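PDB 4AWT: SYE1 from Shewanella oneidensis, which binds flavin mononucleotide and probably acts as an NAD(P)H-dependent oxidoreductase on CH-CH groups, as in other Old Yellow Enzymes. Local coordinates for residues Ala126-Asp134 / Pro140-Pro148; Gly185-Ala196 / Asn241-Tyr252. The protein carries 1 engineered substitution. One frame throughout, in Å; residues are numbered along the deposited sequence.

Contact 1: residues Ala126-Asp134 / Pro140-Pro148; sequences AENVKVFVD and PGFVDVAVP
The carbonyl oxygen of G141 receives the backbone N of V133 at 2.8 Å, and the CA-H of F132 also leans on it. G141 N answers with a bond to V133 O. These bonds lie toward the turn of an antiparallel beta hairpin, strands 130-133 and 141-144, set into the chain between barrel strand 96-102 and helix 153-172. V131 and V143 form the next hydrogen-bonded pair. V143 N reaches V131 O at 2.9 Å, and V131 N reaches V143 O at 3.0 Å. A weak bond from V145 N to V129 O lies past the strands.

The two faces of the hairpin differ. F132, F142 and P140 gather on one. F132 CB lies over the centre of the F142 ring, 4.0 Å from the centroid, as a CH-pi contact. A chi1 of 57° sets F132 CG between its own backbone N and carbonyl carbon, and this helps to bring the CD2 edge of the ring beside F142 CE2 and CZ. The rings themselves meet as an offset edge-to-face pair, with planes at 64° and the F132 edge directed at the F142 face. P140 lies alongside F132, its CB 3.5 Å from F132 CD1 and its CG over one face of that ring. Y68 and F350 also meet the F132 ring.

Valines hold the other face. V143 CG2 lies 3.7 Å from V133 CG1, and it also packs on V131 CG2. The other branch of V131, CG1, is crossed at about a right angle by the V145 side chain. Y68 and V107 pack on V131 as well. V145 carries the apolar contact beyond the strands, where its CG1 meets V129 CG1. At this open end of the hairpin, one water accepts from A126 N and donates to A146 O, 2.8 Å away.

Contact 2: residues Gly185-Ala196 / Asn241-Tyr252; sequences GYLINQFIDSEA and NGTVDADPILTY. With BOG (octyl beta-D-glucopyranoside), chain D.
The Y252 hydroxyl donates to D193 OD1 at 2.6 Å, on the syn side of the carboxylate and in the plane of the tyrosine ring. D193 directly follows helix 187-192. This tyrosine and the bonds beside it join two loops at the C-terminal end of a TIM barrel, those after strands 177-181 and 230-234.

D245 is satisfied at both oxygens. OD1 takes S194 N at 2.9 Å on its anti lone pair. OD2 takes T251 OG1 at 2.6 Å and, from the opposite face of its plane, D247 N. The latter bond makes an Asx turn just before helix 248-261. S194 OG accepts A246 N at 3.0 Å and donates to E195 OE2 at 2.6 Å. E195 N is met by V244 O at 2.9 Å. Three backbone NH groups are thus used across the contact.

Near the ligand end, the Y186 hydroxyl shares a bond with O4 of the octyl glucoside at 2.7 Å and another with Y68. N241 ND2 gives one hydrogen bond to O6 of the sugar at 3.1 Å and one to N184 O. Q190 NE2 bonds G185 O and V104 O; its OE1 is engaged by S120 OG and R106 N.

Helices 153-172 and 212-225 pack against L187 and I188. Helix 207-210 touches S194 and T251, and its R210 bonds I192 O and T251 OG1.

In the fold
Contact 1 closes before contact 2 opens along the chain, and their centres lie 19 Å apart. They touch where V129 CG2 comes to 3.5 Å and A126 CB to 3.6 Å from N241 O. Both come near the flavin without a reported contact. The side chain of F132 is about 8 Å from FMN and that of Y186 about 6 Å. The octyl glucoside lies against both contacts: the F132 side chain comes within about 4 Å of it, and Y186 and N241 bond its sugar. Y68 meets the F132 ring and bonds the Y186 hydroxyl. At the other end of contact 2, the S194 side chain borders the separate ethyl hydrogen carbonate site, within about 4 Å.

Contact 1: residues Ala126-Asp134 / Pro140-Pro148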
loop_
_atom_site.group_PDB
_atom_site.type_symbol
_atom_site.label_atom_id
_atom_site.label_comp_id
_atom_site.label_asym_id
_atom_site.label_seq_id
_atom_site.Cartn_x
_atom_site.Cartn_y
_atom_site.Cartn_z
ATOM N N ALA A 126 -17.933 6.127 4.807
ATOM C CA ALA A 126 -16.828 6.257 5.774
ATOM C C ALA A 126 -17.009 7.554 6.546
ATOM O O ALA A 126 -17.064 8.635 5.935
ATOM C CB ALA A 126 -15.513 6.260 5.065
ATOM N N GLU A 127 -17.063 7.481 7.872
ATOM C CA GLU A 127 -17.346 8.652 8.671
ATOM C C GLU A 127 -16.093 9.445 8.960
ATOM O O GLU A 127 -15.048 8.896 9.259
ATOM C CB GLU A 127 -18.074 8.192 9.954
ATOM C CG GLU A 127 -19.449 7.601 9.711
ATOM C CD GLU A 127 -20.529 8.428 9.078
ATOM O OE1 GLU A 127 -20.358 9.672 8.975
ATOM O OE2 GLU A 127 -21.600 7.904 8.668
ATOM N N ASN A 128 -16.191 10.737 8.857
ATOM C CA ASN A 128 -15.087 11.649 9.188
ATOM C C ASN A 128 -13.867 11.398 8.341
ATOM O O ASN A 128 -12.708 11.384 8.864
ATOM C CB ASN A 128 -14.775 11.611 10.681
ATOM C CG ASN A 128 -15.929 12.024 11.549
ATOM O OD1 ASN A 128 -16.470 13.116 11.354
ATOM N ND2 ASN A 128 -16.271 11.112 12.482
ATOM N N VAL A 129 -14.107 11.223 7.026
ATOM C CA VAL A 129 -13.046 10.973 6.063
ATOM C C VAL A 129 -13.177 11.928 4.917
ATOM O O VAL A 129 -14.263 12.150 4.395
ATOM C CB VAL A 129 -13.102 9.519 5.564
ATOM C CG1 VAL A 129 -12.013 9.232 4.541
ATOM C CG2 VAL A 129 -12.960 8.540 6.763
ATOM N N LYS A 130 -12.011 12.434 4.480
ATOM C CA LYS A 130 -11.928 13.277 3.286
ATOM C C LYS A 130 -10.910 12.635 2.307
ATOM O O LYS A 130 -9.943 11.994 2.713
ATOM C CB LYS A 130 -11.517 14.690 3.615
ATOM C CG LYS A 130 -12.551 15.397 4.499
ATOM C CD LYS A 130 -12.263 16.873 4.734
ATOM C CE LYS A 130 -13.324 17.467 5.681
ATOM N NZ LYS A 130 -12.976 18.882 6.032
ATOM N N VAL A 131 -11.156 12.894 1.058
ATOM C CA VAL A 131 -10.209 12.675 -0.027
ATOM C C VAL A 131 -9.930 14.026 -0.684
ATOM O O VAL A 131 -10.317 15.060 -0.160
ATOM C CB VAL A 131 -10.661 11.601 -1.022
ATOM C CG1 VAL A 131 -10.825 10.266 -0.293
ATOM C CG2 VAL A 131 -11.917 11.995 -1.729
ATOM N N PHE A 132 -9.219 14.016 -1.816
ATOM C CA PHE A 132 -9.036 15.262 -2.525
ATOM C C PHE A 132 -9.270 14.995 -4.021
ATOM O O PHE A 132 -9.043 13.899 -4.533
ATOM C CB PHE A 132 -7.708 15.959 -2.246
ATOM C CG PHE A 132 -6.451 15.143 -2.544
ATOM C CD1 PHE A 132 -5.962 15.014 -3.821
ATOM C CD2 PHE A 132 -5.774 14.521 -1.505
ATOM C CE1 PHE A 132 -4.800 14.283 -4.079
ATOM C CE2 PHE A 132 -4.633 13.825 -1.758
ATOM C CZ PHE A 132 -4.123 13.695 -3.026
ATOM N N VAL A 133 -9.692 16.058 -4.683
ATOM C CA VAL A 133 -10.057 16.054 -6.088
ATOM C C VAL A 133 -9.338 17.170 -6.775
ATOM O O VAL A 133 -8.803 18.092 -6.168
ATOM C CB VAL A 133 -11.595 16.202 -6.262
ATOM C CG1 VAL A 133 -12.359 15.087 -5.574
ATOM C CG2 VAL A 133 -12.034 17.584 -5.815
ATOM N N ASP A 134 -9.306 17.095 -8.096
ATOM C CA ASP A 134 -8.839 18.204 -8.960
ATOM C C ASP A 134 -9.957 19.195 -9.130
ATOM O O ASP A 134 -11.029 18.811 -9.644
ATOM C CB ASP A 134 -8.454 17.561 -10.301
ATOM C CG ASP A 134 -7.847 18.468 -11.363
ATOM O OD1 ASP A 134 -7.927 19.680 -11.161
ATOM O OD2 ASP A 134 -7.212 17.915 -12.324
ATOM N N PRO A 140 -4.595 20.272 -4.481
ATOM C CA PRO A 140 -5.687 19.358 -4.219
ATOM C C PRO A 140 -6.815 20.061 -3.516
ATOM O O PRO A 140 -6.627 20.829 -2.587
ATOM C CB PRO A 140 -5.050 18.354 -3.272
ATOM C CG PRO A 140 -3.614 18.653 -3.124
ATOM C CD PRO A 140 -3.320 19.881 -3.897
ATOM N N GLY A 141 -8.037 19.671 -3.872
ATOM C CA GLY A 141 -9.244 20.190 -3.233
ATOM C C GLY A 141 -9.786 19.094 -2.297
ATOM O O GLY A 141 -10.242 18.072 -2.807
ATOM N N PHE A 142 -9.761 19.299 -0.982
ATOM C CA PHE A 142 -10.222 18.289 -0.037
ATOM C C PHE A 142 -11.758 18.289 0.019
ATOM O O PHE A 142 -12.403 19.354 0.081
ATOM C CB PHE A 142 -9.586 18.525 1.361
ATOM C CG PHE A 142 -8.152 18.028 1.371
ATOM C CD1 PHE A 142 -7.085 18.805 1.003
ATOM C CD2 PHE A 142 -7.914 16.724 1.741
ATOM C CE1 PHE A 142 -5.810 18.222 0.961
ATOM C CE2 PHE A 142 -6.681 16.120 1.708
ATOM C CZ PHE A 142 -5.601 16.917 1.313
ATOM N N VAL A 143 -12.369 17.122 -0.008
ATOM C CA VAL A 143 -13.785 16.940 -0.076
ATOM C C VAL A 143 -14.197 15.753 0.784
ATOM O O VAL A 143 -13.429 14.832 0.958
ATOM C CB VAL A 143 -14.326 16.688 -1.511
ATOM C CG1 VAL A 143 -14.120 17.896 -2.402
ATOM C CG2 VAL A 143 -13.648 15.469 -2.116
ATOM N N ASP A 144 -15.437 15.773 1.274
ATOM C CA ASP A 144 -16.015 14.647 1.962
ATOM C C ASP A 144 -16.212 13.484 1.009
ATOM O O ASP A 144 -16.557 13.674 -0.181
ATOM C CB ASP A 144 -17.382 15.029 2.514
ATOM C CG ASP A 144 -17.288 15.961 3.692
ATOM O OD1 ASP A 144 -16.203 16.204 4.209
ATOM O OD2 ASP A 144 -18.363 16.417 4.137
ATOM N N VAL A 145 -16.024 12.264 1.463
ATOM C CA VAL A 145 -16.331 11.107 0.673
ATOM C C VAL A 145 -17.831 11.001 0.455
ATOM O O VAL A 145 -18.625 11.572 1.200
ATOM C CB VAL A 145 -15.785 9.833 1.346
ATOM C CG1 VAL A 145 -14.272 9.845 1.328
ATOM C CG2 VAL A 145 -16.316 9.644 2.764
ATOM N N ALA A 146 -18.198 10.205 -0.543
ATOM C CA ALA A 146 -19.563 9.934 -0.913
ATOM C C ALA A 146 -20.102 8.654 -0.318
ATOM O O ALA A 146 -19.372 7.774 0.098
ATOM C CB ALA A 146 -19.722 9.933 -2.409
ATOM N N VAL A 147 -21.433 8.500 -0.289
ATOM C CA VAL A 147 -22.062 7.294 0.152
ATOM C C VAL A 147 -21.963 6.214 -0.903
ATOM O O VAL A 147 -22.376 6.475 -2.036
ATOM C CB VAL A 147 -23.565 7.538 0.508
ATOM C CG1 VAL A 147 -24.230 6.243 0.876
ATOM C CG2 VAL A 147 -23.747 8.535 1.646
ATOM N N PRO A 148 -21.447 5.037 -0.595
ATOM C CA PRO A 148 -21.262 4.039 -1.629
ATOM C C PRO A 148 -22.529 3.212 -1.879
ATOM O O PRO A 148 -23.449 3.208 -1.057
ATOM C CB PRO A 148 -20.182 3.141 -1.038
ATOM C CG PRO A 148 -20.495 3.156 0.436
ATOM C CD PRO A 148 -20.911 4.597 0.700
HETATM O O HOH W 1 -17.660 6.639 1.941
HETATM O O HOH W 2 -15.562 14.417 6.243
#

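Contact 2: residues Gly185-Ala196 / Asn241-Tyr252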
loop_
_atom_site.group_PDB
_atom_site.type_symbol
_atom_site.label_atom_id
_atom_site.label_comp_id
_atom_site.label_asym_id
_atom_site.label_seq_id
_atom_site.Cartn_x
_atom_site.Cartn_y
_atom_site.Cartn_z
ATOM N N GLY A 185 -8.490 1.153 5.379
ATOM C CA GLY A 185 -9.869 1.495 5.152
ATOM C C GLY A 185 -10.341 1.380 3.719
ATOM O O GLY A 185 -11.478 1.802 3.437
ATOM N N TYR A 186 -9.543 0.814 2.827
ATOM C CA TYR A 186 -9.894 0.724 1.406
ATOM C C TYR A 186 -10.759 -0.497 1.144
ATOM O O TYR A 186 -11.315 -1.087 2.046
ATOM C CB TYR A 186 -8.630 0.918 0.563
ATOM C CG TYR A 186 -8.045 2.294 0.805
ATOM C CD1 TYR A 186 -8.753 3.444 0.477
ATOM C CD2 TYR A 186 -6.783 2.441 1.359
ATOM C CE1 TYR A 186 -8.238 4.700 0.688
ATOM C CE2 TYR A 186 -6.252 3.689 1.569
ATOM C CZ TYR A 186 -6.958 4.830 1.252
ATOM O OH TYR A 186 -6.396 6.042 1.498
ATOM N N LEU A 187 -10.999 -0.837 -0.147
ATOM C CA LEU A 187 -12.102 -1.730 -0.474
ATOM C C LEU A 187 -12.043 -3.046 0.256
ATOM O O LEU A 187 -13.033 -3.480 0.861
ATOM C CB LEU A 187 -12.154 -2.004 -1.984
ATOM C CG LEU A 187 -13.329 -2.895 -2.383
ATOM C CD1 LEU A 187 -14.680 -2.279 -2.105
ATOM C CD2 LEU A 187 -13.192 -3.272 -3.858
ATOM N N ILE A 188 -10.917 -3.749 0.171
ATOM C CA ILE A 188 -10.872 -5.063 0.811
ATOM C C ILE A 188 -11.074 -4.930 2.315
ATOM O O ILE A 188 -11.750 -5.750 2.952
ATOM C CB ILE A 188 -9.614 -5.838 0.418
ATOM C CG1 ILE A 188 -9.592 -6.036 -1.121
ATOM C CG2 ILE A 188 -9.538 -7.167 1.148
ATOM C CD1 ILE A 188 -8.352 -6.616 -1.622
ATOM N N ASN A 189 -10.481 -3.883 2.900
ATOM C CA ASN A 189 -10.645 -3.630 4.316
ATOM C C ASN A 189 -12.091 -3.357 4.690
ATOM O O ASN A 189 -12.498 -3.672 5.828
ATOM C CB ASN A 189 -9.670 -2.512 4.678
ATOM C CG ASN A 189 -9.330 -2.284 6.124
ATOM O OD1 ASN A 189 -8.393 -1.510 6.380
ATOM N ND2 ASN A 189 -9.987 -2.948 7.050
ATOM N N GLN A 190 -12.882 -2.791 3.778
ATOM C CA GLN A 190 -14.303 -2.566 3.987
ATOM C C GLN A 190 -15.105 -3.885 4.046
ATOM O O GLN A 190 -16.208 -3.859 4.572
ATOM C CB GLN A 190 -14.864 -1.671 2.879
ATOM C CG GLN A 190 -14.329 -0.243 2.944
ATOM C CD GLN A 190 -14.302 0.482 1.637
ATOM O OE1 GLN A 190 -15.210 0.336 0.780
ATOM N NE2 GLN A 190 -13.288 1.275 1.403
ATOM N N PHE A 191 -14.558 -4.963 3.525
ATOM C CA PHE A 191 -15.113 -6.295 3.727
ATOM C C PHE A 191 -14.609 -6.953 5.011
ATOM O O PHE A 191 -15.365 -7.615 5.706
ATOM C CB PHE A 191 -14.818 -7.238 2.555
ATOM C CG PHE A 191 -15.646 -6.994 1.317
ATOM C CD1 PHE A 191 -15.361 -5.946 0.445
ATOM C CD2 PHE A 191 -16.744 -7.793 1.036
ATOM C CE1 PHE A 191 -16.109 -5.744 -0.689
ATOM C CE2 PHE A 191 -17.504 -7.584 -0.085
ATOM C CZ PHE A 191 -17.181 -6.570 -0.948
ATOM N N ILE A 192 -13.316 -6.806 5.307
ATOM C CA ILE A 192 -12.721 -7.510 6.451
ATOM C C ILE A 192 -13.322 -7.065 7.761
ATOM O O ILE A 192 -13.609 -7.883 8.641
ATOM C CB ILE A 192 -11.193 -7.310 6.476
ATOM C CG1 ILE A 192 -10.518 -7.929 5.271
ATOM C CG2 ILE A 192 -10.607 -7.863 7.783
ATOM C CD1 ILE A 192 -9.043 -7.576 5.109
ATOM N N ASP A 193 -13.425 -5.756 7.963
ATOM C CA ASP A 193 -13.739 -5.195 9.274
ATOM C C ASP A 193 -15.245 -5.206 9.517
ATOM O O ASP A 193 -16.042 -4.694 8.742
ATOM C CB ASP A 193 -13.174 -3.809 9.407
ATOM C CG ASP A 193 -11.657 -3.719 9.602
ATOM O OD1 ASP A 193 -11.034 -4.792 9.677
ATOM O OD2 ASP A 193 -11.173 -2.573 9.674
ATOM N N SER A 194 -15.625 -5.793 10.661
ATOM C CA SER A 194 -17.030 -6.086 10.912
ATOM C C SER A 194 -17.905 -4.870 10.857
ATOM O O SER A 194 -19.054 -4.960 10.405
ATOM C CB SER A 194 -17.169 -6.785 12.249
ATOM O OG SER A 194 -16.782 -5.986 13.322
ATOM N N GLU A 195 -17.455 -3.690 11.345
ATOM C CA GLU A 195 -18.360 -2.577 11.445
ATOM C C GLU A 195 -18.529 -1.863 10.081
ATOM O O GLU A 195 -19.372 -0.962 9.971
ATOM C CB GLU A 195 -17.922 -1.623 12.536
ATOM C CG GLU A 195 -17.795 -2.316 13.875
ATOM C CD GLU A 195 -18.899 -3.332 14.229
ATOM O OE1 GLU A 195 -19.962 -2.704 14.421
ATOM O OE2 GLU A 195 -18.770 -4.602 14.326
ATOM N N ALA A 196 -17.744 -2.240 9.105
ATOM C CA ALA A 196 -17.877 -1.694 7.764
ATOM C C ALA A 196 -18.660 -2.593 6.812
ATOM O O ALA A 196 -18.912 -2.193 5.688
ATOM C CB ALA A 196 -16.490 -1.417 7.194
ATOM N N ASN A 241 -9.490 5.802 8.384
ATOM C CA ASN A 241 -10.316 5.925 7.198
ATOM C C ASN A 241 -11.663 5.242 7.300
ATOM O O ASN A 241 -12.379 5.124 6.312
ATOM C CB ASN A 241 -9.540 5.481 5.959
ATOM C CG ASN A 241 -8.463 6.449 5.641
ATOM O OD1 ASN A 241 -8.530 7.628 6.026
ATOM N ND2 ASN A 241 -7.464 5.951 4.937
ATOM N N GLY A 242 -12.065 4.871 8.504
ATOM C CA GLY A 242 -13.427 4.530 8.779
ATOM C C GLY A 242 -13.771 3.086 8.945
ATOM O O GLY A 242 -14.967 2.805 9.137
ATOM N N THR A 243 -12.817 2.174 8.910
ATOM C CA THR A 243 -13.061 0.774 9.108
ATOM C C THR A 243 -12.623 0.361 10.512
ATOM O O THR A 243 -11.439 0.534 10.871
ATOM C CB THR A 243 -12.355 -0.093 8.055
ATOM O OG1 THR A 243 -10.963 0.163 7.986
ATOM C CG2 THR A 243 -12.927 0.138 6.676
ATOM N N VAL A 244 -13.586 -0.220 11.240
ATOM C CA VAL A 244 -13.391 -0.730 12.588
ATOM C C VAL A 244 -13.808 -2.182 12.627
ATOM O O VAL A 244 -14.916 -2.482 12.124
ATOM C CB VAL A 244 -14.270 0.083 13.594
ATOM C CG1 VAL A 244 -14.086 -0.437 15.012
ATOM C CG2 VAL A 244 -13.917 1.563 13.517
ATOM N N ASP A 245 -13.008 -3.056 13.210
ATOM C CA ASP A 245 -13.390 -4.430 13.425
ATOM C C ASP A 245 -13.649 -4.652 14.922
ATOM O O ASP A 245 -12.944 -4.108 15.763
ATOM C CB ASP A 245 -12.326 -5.395 12.979
ATOM C CG ASP A 245 -12.749 -6.815 13.066
ATOM O OD1 ASP A 245 -13.832 -7.142 12.467
ATOM O OD2 ASP A 245 -12.090 -7.606 13.730
ATOM N N ALA A 246 -14.618 -5.416 15.270
ATOM C CA ALA A 246 -15.016 -5.657 16.664
ATOM C C ALA A 246 -14.029 -6.553 17.396
ATOM O O ALA A 246 -13.859 -6.403 18.621
ATOM C CB ALA A 246 -16.395 -6.261 16.760
ATOM N N ASP A 247 -13.347 -7.470 16.734
ATOM C CA ASP A 247 -12.444 -8.417 17.370
ATOM C C ASP A 247 -11.193 -8.538 16.487
ATOM O O ASP A 247 -10.954 -9.564 15.879
ATOM C CB ASP A 247 -13.134 -9.757 17.601
ATOM C CG ASP A 247 -12.415 -10.747 18.477
ATOM O OD1 ASP A 247 -11.236 -10.458 18.858
ATOM O OD2 ASP A 247 -13.002 -11.822 18.768
ATOM N N PRO A 248 -10.413 -7.476 16.455
ATOM C CA PRO A 248 -9.333 -7.471 15.445
ATOM C C PRO A 248 -8.259 -8.474 15.723
ATOM O O PRO A 248 -7.632 -8.939 14.758
ATOM C CB PRO A 248 -8.845 -6.002 15.477
ATOM C CG PRO A 248 -9.300 -5.499 16.805
ATOM C CD PRO A 248 -10.556 -6.203 17.109
ATOM N N ILE A 249 -7.989 -8.856 16.968
ATOM C CA ILE A 249 -6.985 -9.905 17.158
ATOM C C ILE A 249 -7.408 -11.182 16.499
ATOM O O ILE A 249 -6.584 -11.852 15.846
ATOM C CB ILE A 249 -6.643 -10.083 18.652
ATOM C CG1 ILE A 249 -6.186 -8.729 19.208
ATOM C CG2 ILE A 249 -5.584 -11.141 18.870
ATOM C CD1 ILE A 249 -5.484 -8.793 20.532
ATOM N N LEU A 250 -8.687 -11.573 16.648
ATOM C CA LEU A 250 -9.162 -12.789 16.007
ATOM C C LEU A 250 -9.146 -12.601 14.485
ATOM O O LEU A 250 -8.655 -13.436 13.753
ATOM C CB LEU A 250 -10.555 -13.141 16.524
ATOM C CG LEU A 250 -11.183 -14.347 15.869
ATOM C CD1 LEU A 250 -10.405 -15.634 16.023
ATOM C CD2 LEU A 250 -12.591 -14.506 16.419
ATOM N N THR A 251 -9.750 -11.499 14.034
ATOM C CA THR A 251 -9.916 -11.307 12.585
ATOM C C THR A 251 -8.563 -11.337 11.879
ATOM O O THR A 251 -8.404 -11.966 10.852
ATOM C CB THR A 251 -10.605 -9.994 12.305
ATOM O OG1 THR A 251 -11.916 -10.054 12.860
ATOM C CG2 THR A 251 -10.679 -9.661 10.818
ATOM N N TYR A 252 -7.597 -10.602 12.439
ATOM C CA TYR A 252 -6.320 -10.401 11.756
ATOM C C TYR A 252 -5.353 -11.531 11.982
ATOM O O TYR A 252 -4.533 -11.807 11.093
ATOM C CB TYR A 252 -5.746 -9.006 12.041
ATOM C CG TYR A 252 -6.518 -7.979 11.265
ATOM C CD1 TYR A 252 -7.672 -7.381 11.721
ATOM C CD2 TYR A 252 -6.105 -7.644 9.969
ATOM C CE1 TYR A 252 -8.376 -6.486 10.952
ATOM C CE2 TYR A 252 -6.796 -6.756 9.202
ATOM C CZ TYR A 252 -7.947 -6.163 9.691
ATOM O OH TYR A 252 -8.594 -5.266 8.867
HETATM C C1 BOG D . -4.057 10.175 2.383
HETATM O O1 BOG D . -3.705 11.446 2.857
HETATM C C2 BOG D . -3.248 9.767 1.192
HETATM O O2 BOG D . -3.502 10.598 0.079
HETATM C C3 BOG D . -3.551 8.330 0.738
HETATM O O3 BOG D . -2.619 7.912 -0.220
HETATM C C4 BOG D . -3.369 7.410 1.953
HETATM O O4 BOG D . -3.715 6.117 1.584
HETATM C C5 BOG D . -4.174 7.880 3.158
HETATM O O5 BOG D . -3.745 9.200 3.433
HETATM C C6 BOG D . -3.958 7.000 4.363
HETATM O O6 BOG D . -4.829 7.500 5.363
HETATM C "C1'" BOG D . -4.726 12.119 3.555
HETATM C "C2'" BOG D . -4.416 13.568 3.919
HETATM C "C3'" BOG D . -3.061 13.772 4.525
HETATM C "C4'" BOG D . -2.725 15.050 5.285
HETATM C "C5'" BOG D . -1.542 15.715 4.575
HETATM C "C6'" BOG D . -1.983 17.013 3.895
HETATM C "C7'" BOG D . -0.792 17.654 3.161
HETATM C "C8'" BOG D . -1.134 19.132 3.019
HETATM O O HOH W 3 -13.465 3.126 4.887
HETATM O O HOH W 4 -8.083 -0.892 8.917
HETATM O O HOH W 5 -18.152 1.743 8.288
#